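PDB 4R4K: uncharacterized protein from Bacteroides caccae, which is of unknown function but adopts a cystatin-like fold of the NTF2 clan, in which helices pack against a curved antiparallel sheet. Local coordinates for residues Phe25-Arg29 with Ile30-Leu34; Tyr128-Ile132 with Gly133-Gln137. One frame throughout, in Å; residues are numbered along the deposited sequence. Where two conformers were deposited one is given.

In the fold
Both interactions are local turns at the ends of helices, one where a helix stops and one where a helix starts. Interaction 1 comes first along the chain: helix 23-28 ends and the backbone runs on through residues 30-34 toward strand 38-41. Interaction 2 follows strand 116-123, an edge strand of the five-stranded antiparallel sheet, and leads into helix 135-152. Their centres lie about 23 Å apart, nearest atoms about 13 Å, without touching. Different elements hold them: residues 25-34 pack on helix 12-21, strand 116-123 and helix 135-152, residues 128-137 on strands 38-41 and 48-51. What they share is helix 135-152, which interaction 2 opens and Gln26 and Tyr27 touch.

Interaction 1: residues Phe25-Arg29 with Ile30-Leu34; sequences FQYTR and IKFPL. With ACT (acetate ion), chain E.
Ile30 meets the last turn of helix 23-28 mainly through one branch. Its CB lies beside the Arg29 carbonyl carbon, CG1 comes 3.3 Å from Gln26 O, and the tip, CD1, reaches Gln26 CG at 4.0 Å. With CG1 anti to its own carbonyl carbon (chi1 -57°), this branch lies back along the helix end. Beta-branching suits the site: CG1 and CD1 lie on the Gln26 carbonyl and side chain, CG2 on one face of the Phe32 ring, toward its rim. Water 1 joins Tyr27 O to Ile30 O, and Thr28 OG1 donates in the carbonyl plane to a lone pair of Phe25 O at 2.7 Å.

In Arg29, chi1 (-65°) puts CG over a Phe25 face, offset toward the rim; the bend at chi2 turns the chain onward, so that the ring's CZ corner sits against the guanidinium face. NH2 donates to an acetate ion, probably from the crystallisation liquor (3.0 Å to its O, 166°), and pairs with Glu10; NH1 bonds Trp116 O. Were Arg29 cut back to an alanine, Glu10 would probably lose its charged mate and Trp116 O its donor. Apolar branches thus fill the turn, while the salt bridge and hydrogen bonds fasten Arg29.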
loop_
_atom_site.group_PDB
_atom_site.type_symbol
_atom_site.label_atom_id
_atom_site.label_comp_id
_atom_site.label_asym_id
_atom_site.label_seq_id
_atom_site.Cartn_x
_atom_site.Cartn_y
_atom_site.Cartn_z
ATOM N N PHE A 25 -11.772 5.263 8.426
ATOM C CA PHE A 25 -12.308 5.198 7.064
ATOM C C PHE A 25 -11.435 4.323 6.167
ATOM O O PHE A 25 -11.935 3.495 5.384
ATOM C CB PHE A 25 -12.439 6.594 6.463
ATOM C CG PHE A 25 -12.971 6.604 5.063
ATOM C CD1 PHE A 25 -14.308 6.402 4.816
ATOM C CD2 PHE A 25 -12.113 6.788 3.969
ATOM C CE1 PHE A 25 -14.790 6.425 3.520
ATOM C CE2 PHE A 25 -12.589 6.804 2.666
ATOM C CZ PHE A 25 -13.935 6.616 2.446
ATOM N N GLN A 26 -10.118 4.524 6.251
ATOM C CA GLN A 26 -9.189 3.745 5.441
ATOM C C GLN A 26 -9.426 2.229 5.561
ATOM O O GLN A 26 -9.515 1.511 4.556
ATOM C CB GLN A 26 -7.731 4.111 5.786
ATOM C CG GLN A 26 -6.732 3.356 4.937
ATOM C CD GLN A 26 -5.308 3.925 4.890
ATOM O OE1 GLN A 26 -4.359 3.158 4.783
ATOM N NE2 GLN A 26 -5.156 5.254 4.973
ATOM N N TYR A 27 -9.535 1.746 6.802
ATOM C CA TYR A 27 -9.767 0.324 7.010
ATOM C C TYR A 27 -11.063 -0.177 6.359
ATOM O O TYR A 27 -11.121 -1.304 5.833
ATOM C CB TYR A 27 -9.801 -0.027 8.490
ATOM C CG TYR A 27 -8.461 -0.126 9.150
ATOM C CD1 TYR A 27 -7.514 -1.040 8.702
ATOM C CD2 TYR A 27 -8.153 0.677 10.232
ATOM C CE1 TYR A 27 -6.284 -1.153 9.343
ATOM C CE2 TYR A 27 -6.940 0.589 10.865
ATOM C CZ TYR A 27 -6.018 -0.334 10.414
ATOM O OH TYR A 27 -4.823 -0.397 11.031
ATOM N N THR A 28 -12.075 0.665 6.309
ATOM C CA THR A 28 -13.359 0.267 5.674
ATOM C C THR A 28 -13.261 0.146 4.163
ATOM O O THR A 28 -14.137 -0.465 3.537
ATOM C CB THR A 28 -14.542 1.235 5.990
ATOM O OG1 THR A 28 -14.415 2.495 5.316
ATOM C CG2 THR A 28 -14.739 1.434 7.493
ATOM N N ARG A 29 -12.220 0.738 3.563
ATOM C CA ARG A 29 -12.060 0.749 2.109
ATOM C C ARG A 29 -10.924 -0.110 1.587
ATOM O O ARG A 29 -10.373 0.141 0.520
ATOM C CB ARG A 29 -11.935 2.176 1.613
ATOM C CG ARG A 29 -13.167 3.011 1.826
ATOM C CD ARG A 29 -14.431 2.380 1.242
ATOM N NE ARG A 29 -15.506 3.356 1.228
ATOM C CZ ARG A 29 -15.664 4.304 0.308
ATOM N NH1 ARG A 29 -14.860 4.409 -0.747
ATOM N NH2 ARG A 29 -16.650 5.166 0.448
ATOM N N ILE A 30 -10.603 -1.153 2.333
ATOM C CA ILE A 30 -9.642 -2.132 1.889
ATOM C C ILE A 30 -10.323 -3.490 1.916
ATOM O O ILE A 30 -10.948 -3.843 2.919
ATOM C CB ILE A 30 -8.397 -2.155 2.783
ATOM C CG1 ILE A 30 -7.764 -0.752 2.830
ATOM C CG2 ILE A 30 -7.423 -3.185 2.225
ATOM C CD1 ILE A 30 -6.751 -0.547 3.936
ATOM N N LYS A 31 -10.248 -4.212 0.800
ATOM C CA LYS A 31 -10.862 -5.538 0.706
ATOM C C LYS A 31 -9.864 -6.632 1.101
ATOM O O LYS A 31 -9.080 -7.090 0.289
ATOM C CB LYS A 31 -11.432 -5.775 -0.693
ATOM C CG LYS A 31 -12.689 -4.937 -0.969
ATOM C CD LYS A 31 -13.284 -5.205 -2.344
ATOM C CE LYS A 31 -14.755 -4.782 -2.462
ATOM N NZ LYS A 31 -15.532 -4.873 -1.189
ATOM N N PHE A 32 -9.902 -7.019 2.372
ATOM C CA PHE A 32 -9.050 -8.052 2.924
ATOM C C PHE A 32 -9.713 -9.417 2.776
ATOM O O PHE A 32 -10.934 -9.514 2.885
ATOM C CB PHE A 32 -8.799 -7.797 4.418
ATOM C CG PHE A 32 -8.040 -6.526 4.711
ATOM C CD1 PHE A 32 -6.683 -6.427 4.423
ATOM C CD2 PHE A 32 -8.670 -5.422 5.325
ATOM C CE1 PHE A 32 -5.981 -5.272 4.706
ATOM C CE2 PHE A 32 -7.959 -4.253 5.618
ATOM C CZ PHE A 32 -6.618 -4.177 5.309
ATOM N N PRO A 33 -8.910 -10.482 2.587
ATOM C CA PRO A 33 -7.456 -10.457 2.440
ATOM C C PRO A 33 -7.118 -9.974 1.060
ATOM O O PRO A 33 -7.901 -10.152 0.125
ATOM C CB PRO A 33 -7.042 -11.926 2.617
ATOM C CG PRO A 33 -8.262 -12.704 2.278
ATOM C CD PRO A 33 -9.437 -11.860 2.668
ATOM N N LEU A 34 -5.990 -9.290 0.923
ATOM C CA LEU A 34 -5.656 -8.710 -0.363
ATOM C C LEU A 34 -5.382 -9.801 -1.390
ATOM O O LEU A 34 -5.117 -10.959 -1.038
ATOM C CB LEU A 34 -4.474 -7.754 -0.230
ATOM C CG LEU A 34 -4.741 -6.563 0.696
ATOM C CD1 LEU A 34 -3.463 -5.772 0.883
ATOM C CD2 LEU A 34 -5.858 -5.682 0.166
HETATM C C ACT E . -18.954 5.183 3.957
HETATM O O ACT E . -18.535 5.465 2.825
HETATM O OXT ACT E . -20.041 4.590 4.101
HETATM C CH3 ACT E . -18.145 5.563 5.162
HETATM O O HOH W 1 -12.032 -3.698 5.523
#

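Interaction 2: residues Tyr128-Ile132 with Gly133-Gln137; sequences YDLPI and GELKQ
Pro131 and Glu134 meet in the turn that leads into helix 135-152, the long helix of this cystatin-like fold. The backbone makes the first link: Glu134 N donates to Pro131 O at 2.9 Å. One residue on, Leu135 N bonds Ile132 O at 3.2 Å. These two successive i to i+3 bonds turn the chain into helix 135-152.

Around them the side chains close in. The Glu134 carboxylate stands beside the proline ring, OE1 3.6 Å from Pro131 CD, and the same oxygen lies 3.8 Å from Leu130 CD1. Glu134 CG is anti to the carbonyl carbon (chi1 -66°) and the chain beyond is extended, which carries the acid back past the turn. Proline suits its place because it has no N-H to satisfy, and its rigid ring fixes phi (-63°) at the turn and gives the glutamate chain an apolar flank. Leu130 CD2 meets Leu135 CD1 at 4.2 Å, joining loop and helix by apolar packing.

Farther out, Leu135 is buried against Leu40 and Phe51 of the small sheet and Tyr126, and Ile132 packs on Lys49 and Phe51, so both apolar side chains face the small two-stranded sheet. Glu134 O accepts from Thr138 OG1. Water 2 donates a hydrogen bond to Ile132 O and accepts one from Lys136 N, each at 2.9 Å.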
loop_
_atom_site.group_PDB
_atom_site.type_symbol
_atom_site.label_atom_id
_atom_site.label_comp_id
_atom_site.label_asym_id
_atom_site.label_seq_id
_atom_site.Cartn_x
_atom_site.Cartn_y
_atom_site.Cartn_z
ATOM N N TYR A 128 10.428 -9.476 -0.111
ATOM C CA TYR A 128 10.901 -10.832 -0.253
ATOM C C TYR A 128 12.218 -10.959 0.514
ATOM O O TYR A 128 12.586 -12.046 0.867
ATOM C CB TYR A 128 11.121 -11.212 -1.705
ATOM C CG TYR A 128 11.319 -12.698 -1.872
ATOM C CD1 TYR A 128 10.222 -13.560 -1.900
ATOM C CD2 TYR A 128 12.583 -13.244 -1.973
ATOM C CE1 TYR A 128 10.380 -14.921 -2.050
ATOM C CE2 TYR A 128 12.754 -14.604 -2.119
ATOM C CZ TYR A 128 11.651 -15.434 -2.159
ATOM O OH TYR A 128 11.820 -16.788 -2.300
ATOM N N ASP A 129 12.914 -9.834 0.786
ATOM C CA ASP A 129 14.172 -9.875 1.572
ATOM C C ASP A 129 13.985 -9.978 3.082
ATOM O O ASP A 129 14.966 -9.987 3.828
ATOM C CB ASP A 129 15.074 -8.653 1.387
ATOM C CG ASP A 129 15.700 -8.565 0.020
ATOM O OD1 ASP A 129 15.759 -9.600 -0.687
ATOM O OD2 ASP A 129 16.166 -7.450 -0.318
ATOM N N LEU A 130 12.744 -9.986 3.543
ATOM C CA LEU A 130 12.499 -10.150 4.965
ATOM C C LEU A 130 12.609 -11.595 5.448
ATOM O O LEU A 130 11.902 -12.480 4.948
ATOM C CB LEU A 130 11.117 -9.629 5.316
ATOM C CG LEU A 130 10.695 -9.598 6.790
ATOM C CD1 LEU A 130 11.518 -8.547 7.514
ATOM C CD2 LEU A 130 9.212 -9.292 6.894
ATOM N N PRO A 131 13.482 -11.843 6.449
ATOM C CA PRO A 131 13.532 -13.193 7.008
ATOM C C PRO A 131 12.207 -13.548 7.651
ATOM O O PRO A 131 11.606 -12.725 8.335
ATOM C CB PRO A 131 14.639 -13.103 8.060
ATOM C CG PRO A 131 15.486 -11.968 7.628
ATOM C CD PRO A 131 14.544 -10.985 7.005
ATOM N N ILE A 132 11.749 -14.767 7.429
ATOM C CA ILE A 132 10.471 -15.219 7.949
ATOM C C ILE A 132 10.423 -15.084 9.483
ATOM O O ILE A 132 9.374 -14.794 10.061
ATOM C CB ILE A 132 10.223 -16.680 7.483
ATOM C CG1 ILE A 132 8.778 -17.143 7.691
ATOM C CG2 ILE A 132 11.180 -17.640 8.185
ATOM C CD1 ILE A 132 8.428 -18.325 6.799
ATOM N N GLY A 133 11.580 -15.248 10.134
ATOM C CA GLY A 133 11.693 -15.110 11.582
ATOM C C GLY A 133 11.468 -13.696 12.106
ATOM O O GLY A 133 11.266 -13.512 13.296
ATOM N N GLU A 134 11.517 -12.711 11.215
ATOM C CA GLU A 134 11.285 -11.313 11.563
ATOM C C GLU A 134 9.868 -10.838 11.225
ATOM O O GLU A 134 9.528 -9.692 11.515
ATOM C CB GLU A 134 12.331 -10.417 10.884
ATOM C CG GLU A 134 13.759 -10.636 11.396
ATOM C CD GLU A 134 14.786 -9.686 10.787
ATOM O OE1 GLU A 134 14.403 -8.845 9.942
ATOM O OE2 GLU A 134 15.979 -9.769 11.176
ATOM N N LEU A 135 9.044 -11.702 10.638
ATOM C CA LEU A 135 7.677 -11.305 10.247
ATOM C C LEU A 135 6.834 -10.829 11.441
ATOM O O LEU A 135 6.263 -9.740 11.413
ATOM C CB LEU A 135 6.949 -12.425 9.507
ATOM C CG LEU A 135 5.505 -12.063 9.082
ATOM C CD1 LEU A 135 5.475 -10.815 8.202
ATOM C CD2 LEU A 135 4.856 -13.225 8.352
ATOM N N LYS A 136 6.819 -11.591 12.525
ATOM C CA LYS A 136 6.018 -11.182 13.702
ATOM C C LYS A 136 6.392 -9.804 14.246
ATOM O O LYS A 136 5.516 -8.952 14.528
ATOM C CB LYS A 136 6.114 -12.229 14.807
ATOM C CG LYS A 136 5.161 -12.003 15.976
ATOM C CD LYS A 136 4.977 -13.249 16.857
ATOM C CE LYS A 136 3.539 -13.770 16.796
ATOM N NZ LYS A 136 3.220 -14.771 17.856
ATOM N N GLN A 137 7.684 -9.556 14.398
ATOM C CA GLN A 137 8.128 -8.266 14.906
ATOM C C GLN A 137 7.885 -7.133 13.895
ATOM O O GLN A 137 7.656 -6.001 14.278
ATOM C CB GLN A 137 9.591 -8.316 15.337
ATOM C CG GLN A 137 10.075 -7.073 16.107
ATOM C CD GLN A 137 9.101 -6.542 17.182
ATOM O OE1 GLN A 137 8.473 -7.305 17.927
ATOM N NE2 GLN A 137 8.975 -5.213 17.255
HETATM O O HOH W 2 7.941 -14.303 12.549
#